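Local coordinates for protein aclacinomycin oxidoreductase (AknOx) (Streptomyces galilaeus, PDB 2IPI) that oxidises the terminal sugar of aclacinomycin antibiotics in two successive steps, using a bicovalently attached FAD and molecular oxygen, at residues A[361-365]-A[470-474]; A[388-393]-A[436-440]; A[244-248]-A[340-344]. All coordinates share one frame; numbering follows the deposited sequence.

Interaction 1 (A[361-365]-A[470-474])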
loop_
_atom_site.group_PDB
_atom_site.type_symbol
_atom_site.label_atom_id
_atom_site.label_comp_id
_atom_site.label_asym_id
_atom_site.label_seq_id
_atom_site.Cartn_x
_atom_site.Cartn_y
_atom_site.Cartn_z
ATOM N N THR A 361 11.157 -4.349 11.020
ATOM C CA THR A 361 10.066 -3.410 11.208
ATOM C C THR A 361 8.773 -4.054 11.719
ATOM O O THR A 361 8.484 -5.225 11.524
ATOM C CB THR A 361 9.678 -2.669 9.905
ATOM O OG1 THR A 361 9.119 -3.642 8.999
ATOM C CG2 THR A 361 10.873 -2.052 9.207
ATOM N N LYS A 362 7.975 -3.236 12.378
ATOM C CA LYS A 362 6.602 -3.499 12.751
ATOM C C LYS A 362 5.747 -2.281 12.460
ATOM O O LYS A 362 6.114 -1.178 12.883
ATOM C CB LYS A 362 6.497 -3.901 14.229
ATOM C CG LYS A 362 5.103 -4.268 14.703
ATOM C CD LYS A 362 4.260 -5.007 13.697
ATOM C CE LYS A 362 3.636 -6.322 14.112
ATOM N NZ LYS A 362 2.341 -6.537 13.385
ATOM N N SER A 363 4.628 -2.423 11.739
ATOM C CA SER A 363 3.824 -1.227 11.479
ATOM C C SER A 363 2.325 -1.485 11.488
ATOM O O SER A 363 1.832 -2.617 11.448
ATOM C CB SER A 363 4.226 -0.571 10.149
ATOM O OG SER A 363 4.467 -1.549 9.161
ATOM N N LYS A 364 1.578 -0.376 11.580
ATOM C CA LYS A 364 0.127 -0.399 11.686
ATOM C C LYS A 364 -0.479 0.936 11.283
ATOM O O LYS A 364 -0.025 2.012 11.696
ATOM C CB LYS A 364 -0.346 -0.756 13.095
ATOM C CG LYS A 364 0.693 -0.460 14.159
ATOM C CD LYS A 364 0.195 -0.864 15.521
ATOM C CE LYS A 364 -0.732 -2.052 15.522
ATOM N NZ LYS A 364 -0.124 -3.308 16.037
ATOM N N GLY A 365 -1.547 0.854 10.483
ATOM C CA GLY A 365 -2.172 2.028 9.943
ATOM C C GLY A 365 -3.594 2.316 10.342
ATOM O O GLY A 365 -4.129 1.658 11.242
ATOM N N PRO A 470 -0.884 -5.142 6.713
ATOM C CA PRO A 470 -1.341 -6.247 7.568
ATOM C C PRO A 470 -0.857 -6.057 9.006
ATOM O O PRO A 470 0.293 -5.637 9.154
ATOM C CB PRO A 470 -0.640 -7.469 6.982
ATOM C CG PRO A 470 0.599 -6.868 6.374
ATOM C CD PRO A 470 0.038 -5.651 5.690
ATOM N N ASP A 471 -1.728 -6.370 9.962
ATOM C CA ASP A 471 -1.356 -6.338 11.377
ATOM C C ASP A 471 -2.020 -7.523 12.099
ATOM O O ASP A 471 -3.215 -7.496 12.352
ATOM C CB ASP A 471 -1.773 -5.035 12.024
ATOM C CG ASP A 471 -1.422 -4.954 13.500
ATOM O OD1 ASP A 471 -0.452 -5.580 13.931
ATOM O OD2 ASP A 471 -2.156 -4.260 14.239
ATOM N N VAL A 472 -1.219 -8.539 12.380
ATOM C CA VAL A 472 -1.852 -9.774 12.885
ATOM C C VAL A 472 -2.270 -9.609 14.335
ATOM O O VAL A 472 -2.967 -10.429 14.929
ATOM C CB VAL A 472 -0.901 -10.948 12.602
ATOM C CG1 VAL A 472 0.105 -11.123 13.725
ATOM C CG2 VAL A 472 -1.732 -12.200 12.326
ATOM N N ASP A 473 -1.888 -8.491 14.950
ATOM C CA ASP A 473 -2.386 -8.101 16.261
ATOM C C ASP A 473 -3.882 -7.836 16.192
ATOM O O ASP A 473 -4.563 -7.836 17.227
ATOM C CB ASP A 473 -1.667 -6.848 16.776
ATOM C CG ASP A 473 -0.187 -7.102 17.009
ATOM O OD1 ASP A 473 0.634 -6.179 16.848
ATOM O OD2 ASP A 473 0.144 -8.257 17.368
ATOM N N LEU A 474 -4.398 -7.611 14.975
ATOM C CA LEU A 474 -5.832 -7.371 14.837
ATOM C C LEU A 474 -6.645 -8.618 15.186
ATOM O O LEU A 474 -7.851 -8.498 15.406
ATOM C CB LEU A 474 -6.207 -6.922 13.429
ATOM C CG LEU A 474 -5.647 -5.578 12.950
ATOM C CD1 LEU A 474 -6.398 -5.105 11.705
ATOM C CD2 LEU A 474 -5.688 -4.534 14.051
HETATM O O HOH W 1 2.323 -5.480 11.101
HETATM O O HOH W 2 1.716 -2.731 8.142
#
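Lys362 and Lys364 reach from one edge strand of the seven-stranded antiparallel sheet to Asp471 and Asp473, and the four side chains form a buried salt-bridge network. Lys362 NZ donates to Asp471 OD1 at 3.0 Å, on the anti side of the carboxylate and 19° out of its plane. Lys362 also pairs with Glu92, which accepts from the backbone N of Val472. Lys364 NZ is held weakly by both oxygens of Asp471, with OD2 at 2.9 Å, and forms a salt bridge with Asp473 OD1 at 3.1 Å. It also makes a cation-pi contact with Tyr445. The Asp471 carboxylate is carried to the lysines by its extended first torsion (chi1 179°).

Water forms a second link. One molecule lies between the two backbones, 2.9 Å from Ser363 O and 2.8 Å from Pro470 O; its link to Lys362 NZ is doubtfully short.

Asp473 has a further partner in Arg442 of helix 434-448. Tyr469 and Asn468, which bind aclacinomycin Y and FAD, immediately precede Pro470. Asp471 OD1 and Asp473 OD1, two acceptors, are only 3.2 Å apart. The ammonium groups probably offset their repulsion, so the buried charges would be largely balanced within the network and its neighbours.

Interaction 2 (A[388-393]-A[436-440]). With AKY (methyl (2S,4R)-2-ethyl-2,5,7-trihydroxy-6,11-dioxo-4-{[2,3,6-trideoxy-4-O-{2,6-dideoxy-4-O-[(2S,6S)-6-methyl-5-oxotetrahydro-2h -pyran-2-yl]-alpha-D-lyxo-hexopyranosyl}-3-(dimethylamino)-D-ribo-hexopyranosyl]oxy}-1,2,3,4,6,11-hexahydrotetracene-1-c arboxylate), chain E.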
loop_
_atom_site.group_PDB
_atom_site.type_symbol
_atom_site.label_atom_id
_atom_site.label_comp_id
_atom_site.label_asym_id
_atom_site.label_seq_id
_atom_site.Cartn_x
_atom_site.Cartn_y
_atom_site.Cartn_z
ATOM N N SER A 388 12.169 7.204 24.439
ATOM C CA SER A 388 11.938 5.795 24.192
ATOM C C SER A 388 13.262 5.098 23.959
ATOM O O SER A 388 14.329 5.731 23.876
ATOM C CB SER A 388 11.037 5.643 22.957
ATOM O OG SER A 388 11.669 4.817 21.981
ATOM N N GLN A 389 13.302 3.769 23.812
ATOM C CA GLN A 389 14.649 3.322 23.390
ATOM C C GLN A 389 14.606 2.895 21.933
ATOM O O GLN A 389 15.511 2.241 21.430
ATOM C CB GLN A 389 15.207 2.250 24.322
ATOM C CG GLN A 389 16.719 2.288 24.447
ATOM C CD GLN A 389 17.220 3.152 25.598
ATOM O OE1 GLN A 389 16.577 3.249 26.644
ATOM N NE2 GLN A 389 18.362 3.795 25.391
ATOM N N VAL A 390 13.532 3.293 21.238
ATOM C CA VAL A 390 13.292 2.829 19.879
ATOM C C VAL A 390 12.939 3.938 18.885
ATOM O O VAL A 390 12.414 4.991 19.243
ATOM C CB VAL A 390 12.133 1.808 19.816
ATOM C CG1 VAL A 390 11.800 1.193 21.163
ATOM C CG2 VAL A 390 10.894 2.483 19.234
ATOM N N TRP A 391 13.231 3.652 17.622
ATOM C CA TRP A 391 13.016 4.497 16.462
ATOM C C TRP A 391 11.580 4.444 15.952
ATOM O O TRP A 391 11.305 3.720 14.989
ATOM C CB TRP A 391 13.955 4.067 15.326
ATOM C CG TRP A 391 14.768 5.188 14.767
ATOM C CD1 TRP A 391 14.652 5.767 13.540
ATOM C CD2 TRP A 391 15.842 5.865 15.437
ATOM N NE1 TRP A 391 15.590 6.768 13.405
ATOM C CE2 TRP A 391 16.331 6.846 14.558
ATOM C CE3 TRP A 391 16.429 5.733 16.695
ATOM C CZ2 TRP A 391 17.384 7.697 14.890
ATOM C CZ3 TRP A 391 17.475 6.582 17.022
ATOM C CH2 TRP A 391 17.940 7.549 16.124
ATOM N N GLY A 392 10.671 5.183 16.579
ATOM C CA GLY A 392 9.271 5.235 16.255
ATOM C C GLY A 392 8.851 6.454 15.470
ATOM O O GLY A 392 9.437 7.546 15.479
ATOM N N GLU A 393 7.759 6.311 14.703
ATOM C CA GLU A 393 7.243 7.493 14.016
ATOM C C GLU A 393 5.813 7.266 13.524
ATOM O O GLU A 393 5.383 6.135 13.320
ATOM C CB GLU A 393 8.140 7.915 12.858
ATOM C CG GLU A 393 8.420 6.879 11.776
ATOM C CD GLU A 393 7.781 7.328 10.466
ATOM O OE1 GLU A 393 8.411 7.274 9.388
ATOM O OE2 GLU A 393 6.607 7.746 10.583
ATOM N N ALA A 436 11.441 -4.731 22.883
ATOM C CA ALA A 436 11.283 -3.316 23.223
ATOM C C ALA A 436 10.592 -2.589 22.081
ATOM O O ALA A 436 9.669 -1.804 22.277
ATOM C CB ALA A 436 12.635 -2.691 23.535
ATOM N N ASN A 437 11.048 -2.871 20.854
ATOM C CA ASN A 437 10.411 -2.226 19.699
ATOM C C ASN A 437 8.941 -2.594 19.599
ATOM O O ASN A 437 8.082 -1.707 19.526
ATOM C CB ASN A 437 11.170 -2.587 18.417
ATOM C CG ASN A 437 12.425 -1.758 18.229
ATOM O OD1 ASN A 437 12.323 -0.603 17.795
ATOM N ND2 ASN A 437 13.581 -2.349 18.522
ATOM N N LEU A 438 8.621 -3.881 19.608
ATOM C CA LEU A 438 7.231 -4.322 19.535
ATOM C C LEU A 438 6.369 -3.639 20.592
ATOM O O LEU A 438 5.252 -3.195 20.323
ATOM C CB LEU A 438 7.136 -5.842 19.689
ATOM C CG LEU A 438 7.625 -6.675 18.500
ATOM C CD1 LEU A 438 8.046 -8.065 18.955
ATOM C CD2 LEU A 438 6.533 -6.753 17.442
ATOM N N ALA A 439 6.897 -3.541 21.812
ATOM C CA ALA A 439 6.122 -2.896 22.873
ATOM C C ALA A 439 5.734 -1.471 22.503
ATOM O O ALA A 439 4.590 -1.033 22.640
ATOM C CB ALA A 439 6.918 -2.907 24.174
ATOM N N TRP A 440 6.708 -0.719 22.017
ATOM C CA TRP A 440 6.534 0.659 21.602
ATOM C C TRP A 440 5.401 0.842 20.605
ATOM O O TRP A 440 4.483 1.629 20.823
ATOM C CB TRP A 440 7.865 1.151 20.999
ATOM C CG TRP A 440 7.682 2.169 19.915
ATOM C CD1 TRP A 440 7.710 1.983 18.561
ATOM C CD2 TRP A 440 7.437 3.562 20.127
ATOM N NE1 TRP A 440 7.497 3.177 17.927
ATOM C CE2 TRP A 440 7.328 4.162 18.858
ATOM C CE3 TRP A 440 7.301 4.350 21.273
ATOM C CZ2 TRP A 440 7.087 5.524 18.696
ATOM C CZ3 TRP A 440 7.060 5.699 21.105
ATOM C CH2 TRP A 440 6.954 6.274 19.832
HETATM O O15 AKY E . 1.988 4.135 2.411
HETATM C C42 AKY E . 3.215 4.017 2.585
HETATM C C40 AKY E . 4.109 5.189 2.111
HETATM C C38 AKY E . 5.540 5.059 2.441
HETATM C C39 AKY E . 3.880 2.933 3.528
HETATM C C41 AKY E . 3.547 2.359 4.695
HETATM O O14 AKY E . 5.262 2.744 3.329
HETATM C C37 AKY E . 5.977 3.972 3.359
HETATM O O13 AKY E . 7.365 3.802 3.225
HETATM C C35 AKY E . 8.065 3.557 4.408
HETATM C C34 AKY E . 8.884 4.765 4.875
HETATM C C36 AKY E . 8.286 6.010 4.505
HETATM O O11 AKY E . 10.350 4.745 4.444
HETATM C C33 AKY E . 8.878 2.277 4.332
HETATM O O12 AKY E . 8.138 1.011 3.934
HETATM C C32 AKY E . 10.140 2.438 3.756
HETATM C C31 AKY E . 10.935 3.343 4.486
HETATM O O7 AKY E . 15.297 5.158 8.942
HETATM C C7 AKY E . 16.621 4.652 8.767
HETATM C C8 AKY E . 17.283 5.371 7.657
HETATM C C9 AKY E . 17.821 6.695 8.135
HETATM O O9 AKY E . 16.780 7.321 8.802
HETATM C C13 AKY E . 18.348 7.446 6.966
HETATM C C14 AKY E . 17.130 7.648 6.062
HETATM C C20 AKY E . 17.322 4.875 10.069
HETATM C C19 AKY E . 18.384 5.764 10.250
HETATM C C10 AKY E . 18.973 6.410 9.020
HETATM C C11 AKY E . 19.020 5.869 11.488
HETATM C C18 AKY E . 18.613 5.077 12.561
HETATM C C17 AKY E . 17.554 4.175 12.396
HETATM C C6 AKY E . 16.924 4.101 11.159
HETATM O O6 AKY E . 15.904 3.239 10.965
HETATM C C12 AKY E . 19.307 5.158 13.790
HETATM O O3 AKY E . 20.247 5.963 13.964
HETATM C C15 AKY E . 18.930 4.297 14.850
HETATM C C1 AKY E . 19.657 4.326 16.039
HETATM C C2 AKY E . 19.364 3.466 17.098
HETATM C C3 AKY E . 18.305 2.572 16.943
HETATM C C16 AKY E . 17.866 3.383 14.686
HETATM C C5 AKY E . 17.173 3.320 13.457
HETATM O O5 AKY E . 16.257 2.515 13.199
HETATM C C4 AKY E . 17.569 2.531 15.761
HETATM O O4 AKY E . 16.562 1.625 15.677
HETATM O O18 AKY E . 11.212 2.981 5.848
HETATM C C45 AKY E . 14.309 4.203 8.530
HETATM C C43 AKY E . 19.916 5.387 8.393
HETATM O O16 AKY E . 19.684 4.175 8.450
HETATM O O17 AKY E . 21.063 5.788 7.772
HETATM C C44 AKY E . 22.164 5.180 8.460
HETATM O O19 AKY E . 14.521 3.702 7.233
HETATM C C47 AKY E . 11.859 4.034 7.934
HETATM N N11 AKY E . 10.989 3.087 8.654
HETATM C C52 AKY E . 9.693 3.500 9.070
HETATM C C51 AKY E . 11.095 1.703 8.332
HETATM C C46 AKY E . 12.934 4.854 8.637
HETATM C C48 AKY E . 12.221 3.803 6.466
HETATM C C49 AKY E . 13.557 3.087 6.361
HETATM C C50 AKY E . 13.614 1.585 6.061
#
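The Trp440 indole takes Val390 CG2 over one face, and the Trp391 indole carries the aclacinomycin ligand AKY on one of its faces. Here helix 434-448 packs on the seven-stranded antiparallel sheet beside the start of strand 391-398. The axes of strand 391-393 and helix 436-440 run 17° apart, nearly parallel. Val390 CG2 makes a CH-pi contact, 3.4 Å from the centroid of the five-membered ring of Trp440. At the edge of that indole lie Asn437 O, in its plane, and Glu393 N, near CZ2. Gly392 CA comes obliquely to Trp440 NE1 at 3.2 Å, a closeness that the lack of a side chain permits.

Trp391 points away from the helix. One face of its ring lies against the fused rings of the ligand, with CZ3 3.3 Å from AKY C1. The preceding Val390 points toward the helix. Thr427 and Tyr469 hydrogen-bond the same ligand.

Ser388 OG accepts from Val390 N in an ST turn just before Trp391. Asn437 ND2 is hydrogen-bonded to His433 O, just before the helix begins. With CG anti to the carbonyl carbon (chi1 -80°), Asn437 turns OD1 to Val390. Asn437 OD1 is buried without a polar partner, 3.2 Å from Val390 CB.

Interaction 3 (A[244-248]-A[340-344])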
loop_
_atom_site.group_PDB
_atom_site.type_symbol
_atom_site.label_atom_id
_atom_site.label_comp_id
_atom_site.label_asym_id
_atom_site.label_seq_id
_atom_site.Cartn_x
_atom_site.Cartn_y
_atom_site.Cartn_z
ATOM N N ALA A 244 1.412 12.033 -17.037
ATOM C CA ALA A 244 2.329 12.453 -15.990
ATOM C C ALA A 244 2.321 13.974 -15.846
ATOM O O ALA A 244 2.058 14.680 -16.817
ATOM C CB ALA A 244 3.747 11.950 -16.242
ATOM N N PRO A 245 2.580 14.468 -14.636
ATOM C CA PRO A 245 2.716 15.908 -14.403
ATOM C C PRO A 245 3.855 16.495 -15.222
ATOM O O PRO A 245 4.788 15.786 -15.582
ATOM C CB PRO A 245 3.079 16.012 -12.915
ATOM C CG PRO A 245 2.423 14.789 -12.356
ATOM C CD PRO A 245 2.726 13.713 -13.387
ATOM N N THR A 246 3.758 17.788 -15.483
ATOM C CA THR A 246 4.805 18.522 -16.201
ATOM C C THR A 246 6.144 18.401 -15.489
ATOM O O THR A 246 7.215 18.203 -16.054
ATOM C CB THR A 246 4.432 20.013 -16.324
ATOM O OG1 THR A 246 3.230 20.164 -17.066
ATOM C CG2 THR A 246 5.547 20.726 -17.088
ATOM N N SER A 247 6.059 18.522 -14.166
ATOM C CA SER A 247 7.190 18.450 -13.259
ATOM C C SER A 247 6.699 18.297 -11.822
ATOM O O SER A 247 5.488 18.365 -11.583
ATOM C CB SER A 247 8.052 19.720 -13.370
ATOM O OG SER A 247 7.221 20.857 -13.167
ATOM N N THR A 248 7.613 18.107 -10.893
ATOM C CA THR A 248 7.292 17.987 -9.478
ATOM C C THR A 248 7.934 19.124 -8.683
ATOM O O THR A 248 9.161 19.158 -8.536
ATOM C CB THR A 248 7.785 16.650 -8.880
ATOM O OG1 THR A 248 7.169 15.534 -9.537
ATOM C CG2 THR A 248 7.425 16.539 -7.401
ATOM N N SER A 340 12.244 22.917 -4.412
ATOM C CA SER A 340 12.936 22.404 -5.590
ATOM C C SER A 340 11.927 22.002 -6.661
ATOM O O SER A 340 10.834 21.536 -6.327
ATOM C CB SER A 340 13.845 21.228 -5.234
ATOM O OG SER A 340 13.198 20.316 -4.363
ATOM N N THR A 341 12.319 22.198 -7.918
ATOM C CA THR A 341 11.480 21.740 -9.026
ATOM C C THR A 341 12.309 20.791 -9.902
ATOM O O THR A 341 13.342 21.182 -10.451
ATOM C CB THR A 341 10.903 22.860 -9.891
ATOM O OG1 THR A 341 10.376 22.301 -11.111
ATOM C CG2 THR A 341 11.994 23.830 -10.325
ATOM N N GLU A 342 11.827 19.554 -9.985
ATOM C CA GLU A 342 12.528 18.505 -10.696
ATOM C C GLU A 342 11.642 17.820 -11.730
ATOM O O GLU A 342 10.427 17.905 -11.667
ATOM C CB GLU A 342 13.059 17.500 -9.655
ATOM C CG GLU A 342 14.324 18.000 -8.977
ATOM C CD GLU A 342 15.621 17.518 -9.586
ATOM O OE1 GLU A 342 15.916 17.706 -10.783
ATOM O OE2 GLU A 342 16.441 16.937 -8.836
ATOM N N PRO A 343 12.250 17.150 -12.694
ATOM C CA PRO A 343 11.441 16.421 -13.676
ATOM C C PRO A 343 10.637 15.329 -12.978
ATOM O O PRO A 343 11.127 14.672 -12.050
ATOM C CB PRO A 343 12.472 15.829 -14.631
ATOM C CG PRO A 343 13.718 16.623 -14.402
ATOM C CD PRO A 343 13.688 17.025 -12.955
ATOM N N TRP A 344 9.394 15.163 -13.435
ATOM C CA TRP A 344 8.515 14.185 -12.800
ATOM C C TRP A 344 9.134 12.797 -12.678
ATOM O O TRP A 344 9.054 12.189 -11.597
ATOM C CB TRP A 344 7.166 14.095 -13.550
ATOM C CG TRP A 344 6.279 13.108 -12.834
ATOM C CD1 TRP A 344 5.531 13.291 -11.710
ATOM C CD2 TRP A 344 6.072 11.746 -13.240
ATOM N NE1 TRP A 344 4.869 12.135 -11.392
ATOM C CE2 TRP A 344 5.185 11.167 -12.312
ATOM C CE3 TRP A 344 6.570 10.992 -14.305
ATOM C CZ2 TRP A 344 4.779 9.835 -12.431
ATOM C CZ3 TRP A 344 6.170 9.674 -14.421
ATOM C CH2 TRP A 344 5.289 9.125 -13.486
HETATM O O HOH W 3 9.256 16.775 -15.880
#
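Trp344 lies with one indole face against Ala244 and Pro245, which sit over different rings of that face. Ala244 CB is over the six-membered ring, 3.8 Å from its centroid and 20° off the normal. Pro245 CD is over the face of the five-membered ring, 3.4 Å from the centroid. Both are CH-pi contacts. The proline and the indole are set obliquely, with CD and CG of Pro245 near the CD1 and NE1 rim of Trp344. An extended first torsion (chi1 -178°) carries the indole of Trp344 away from its own backbone N and against the Ala244 methyl and the Pro245 ring. Thr248 OG1 approaches Trp344 CD1 obliquely at 3.5 Å.

Beyond the ring, the backbones join as an antiparallel pair. Thr248 and Glu342 are hydrogen-bonded in both directions. Thr248 N donates to Glu342 O at 2.9 Å, almost straight at 179°. Glu342 N returns a bond to Thr248 O at 3.1 Å. The side chains of this pair lie on the same face of the sheet, but the end of Glu342 leads away from the other segment. Next to this pair, Ser247 CB rests 3.4 Å from Glu342 O. One water accepts from Trp344 N at 2.9 Å; its link to Thr246 O is doubtfully short.

The contact ties the start of strand 248-256 to the end of edge strand 336-342, where the chain enters helix 344-348 with Pro343 at the N-cap position. Tyr137 also meets the Trp344 ring. The paired backbone bonds probably fix the register of Thr248 on Glu342, while the apolar ring face holds Ala244 and Pro245 without needing charge.

All three contacts reach the same seven-stranded antiparallel sheet. Interactions 1 and 3 engage its two outermost strands, 360-368 and 336-342, and their centres are 34 Å apart on opposite sides of the chain's centre. Interaction 1 is the most central and is buried, yet its chemistry is ionic. Interaction 2 is also buried but relies on apolar and aromatic packing beside the ligand. Interaction 3 is only partly buried, lies away from the annotated sites and adds strand pairing to aromatic packing. Helix 434-448, which supplies one side of interaction 2, also borders interaction 1; Lys362 CG and Leu438 CD2 touch at 4.0 Å.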